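Local coordinates for sensor protein (Rhodopseudomonas palustris, PDB 2OOL) that binds a biliverdin chromophore through its PAS-GAF chromophore-binding domain and senses light as a bacteriophytochrome, probably passing the signal to a histidine kinase module, at the interface of chains A and B. Numbering follows the deposited sequence. Chains: chain A/B, Sensor protein.

The interface of chains A and B. Residues chain A 150, 153-154, 157; chain B 319, 323.
A:Arg154 and A:Ile153 receive B:Gln319 in a helix-to-helix contact between two copies of the chromophore-binding domain of a bacteriophytochrome, the PAS-GAF part of a longer sensor protein. It helps to join the two chains of the deposited assembly. Helix 142-157 of chain A meets the C-terminal helix of chain B (308-329); phytochromes commonly dimerise through helices of this kind, but the whole interface is not exactly two-fold symmetric, and whether the full-length protein pairs this way the structure alone does not show.

B:Gln319 is the main intruder, burying 85 Å² against chain A. Its CG lies anti to the backbone N (chi1 -166°), and a bend at the next torsion (chi2 73°) turns the amide toward the A:Arg154 stem. The amide nitrogen NE2 sits 3.6 Å from A:Arg154 CB, at the root of that side chain, while the amide carbon CD is 3.8 Å from the same CB. The arginine therefore offers its aliphatic stem to the glutamine, with its guanidinium carried away beyond a bend at chi3. The two side chains run at a slant, and the glutamine amide lies against CB and CG of the arginine, well short of its guanidinium.

Beside this, the A:Ile153 methyl CG2 touches the B:Gln319 methylene CG at 3.8 Å, the two side chains passing in opposite directions. The backbone carbonyl O of A:Arg150 approaches the same CG at 4.0 Å, so the glutamine stem is bordered by the preceding turn of helix 142-157 as well.

One helical turn further on, A:Gln157 reaches B:Trp323 near its backbone. The amide oxygen OE1 of A:Gln157 lies 3.5 Å from B:Trp323 CB, and the amide carbon CD follows at 3.9 Å. Amide and indole planes stand almost perpendicular (89°), and the glutamine rests on the root of the tryptophan rather than over a ring face.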
loop_
_atom_site.group_PDB
_atom_site.type_symbol
_atom_site.label_atom_id
_atom_site.label_comp_id
_atom_site.label_asym_id
_atom_site.label_seq_id
_atom_site.Cartn_x
_atom_site.Cartn_y
_atom_site.Cartn_z
ATOM N N ARG A 150 -0.134 -4.928 1.624
ATOM C CA ARG A 150 -0.719 -5.181 2.946
ATOM C C ARG A 150 -0.529 -6.642 3.446
ATOM O O ARG A 150 -0.130 -6.861 4.606
ATOM C CB ARG A 150 -2.206 -4.779 2.950
ATOM C CG ARG A 150 -2.922 -5.114 4.261
ATOM C CD ARG A 150 -4.432 -4.881 4.209
ATOM N NE ARG A 150 -5.156 -5.901 3.440
ATOM C CZ ARG A 150 -5.413 -7.135 3.859
ATOM N NH1 ARG A 150 -6.083 -7.963 3.063
ATOM N NH2 ARG A 150 -4.998 -7.563 5.052
ATOM N N ILE A 153 3.278 -7.237 4.224
ATOM C CA ILE A 153 3.717 -6.610 5.490
ATOM C C ILE A 153 3.291 -7.461 6.692
ATOM O O ILE A 153 4.047 -7.684 7.623
ATOM C CB ILE A 153 3.082 -5.209 5.702
ATOM C CG1 ILE A 153 3.710 -4.157 4.795
ATOM C CG2 ILE A 153 3.212 -4.752 7.174
ATOM C CD1 ILE A 153 3.013 -2.767 4.903
ATOM N N ARG A 154 2.043 -7.890 6.674
ATOM C CA ARG A 154 1.527 -8.770 7.707
ATOM C C ARG A 154 2.279 -10.123 7.802
ATOM O O ARG A 154 2.512 -10.632 8.905
ATOM C CB ARG A 154 0.043 -8.996 7.440
ATOM C CG ARG A 154 -0.687 -9.752 8.505
ATOM C CD ARG A 154 -2.005 -10.205 7.926
ATOM N NE ARG A 154 -1.869 -11.459 7.184
ATOM C CZ ARG A 154 -2.683 -11.861 6.205
ATOM N NH1 ARG A 154 -3.690 -11.082 5.794
ATOM N NH2 ARG A 154 -2.489 -13.055 5.623
ATOM N N GLN A 157 5.737 -9.779 9.204
ATOM C CA GLN A 157 5.702 -9.544 10.644
ATOM C C GLN A 157 5.489 -10.778 11.516
ATOM O O GLN A 157 5.741 -10.705 12.719
ATOM C CB GLN A 157 4.648 -8.493 10.984
ATOM C CG GLN A 157 4.966 -7.080 10.452
ATOM C CD GLN A 157 4.437 -6.006 11.369
ATOM O OE1 GLN A 157 3.372 -5.410 11.115
ATOM N NE2 GLN A 157 5.160 -5.768 12.470
ATOM N N GLN B 319 -2.604 -1.568 9.103
ATOM C CA GLN B 319 -1.445 -2.478 9.079
ATOM C C GLN B 319 -0.081 -1.761 9.152
ATOM O O GLN B 319 0.857 -2.273 9.771
ATOM C CB GLN B 319 -1.498 -3.351 7.825
ATOM C CG GLN B 319 -0.550 -4.548 7.859
ATOM C CD GLN B 319 -1.031 -5.624 8.814
ATOM O OE1 GLN B 319 -2.220 -5.937 8.863
ATOM N NE2 GLN B 319 -0.116 -6.174 9.592
ATOM N N TRP B 323 2.603 -1.899 12.540
ATOM C CA TRP B 323 4.056 -2.012 12.488
ATOM C C TRP B 323 4.697 -0.842 13.253
ATOM O O TRP B 323 5.606 -1.047 14.049
ATOM C CB TRP B 323 4.538 -2.088 11.022
ATOM C CG TRP B 323 5.991 -1.679 10.763
ATOM C CD1 TRP B 323 7.108 -2.264 11.267
ATOM C CD2 TRP B 323 6.449 -0.604 9.931
ATOM N NE1 TRP B 323 8.233 -1.618 10.813
ATOM C CE2 TRP B 323 7.854 -0.598 9.988
ATOM C CE3 TRP B 323 5.807 0.362 9.156
ATOM C CZ2 TRP B 323 8.617 0.308 9.288
ATOM C CZ3 TRP B 323 6.574 1.264 8.456
ATOM C CH2 TRP B 323 7.957 1.242 8.538
#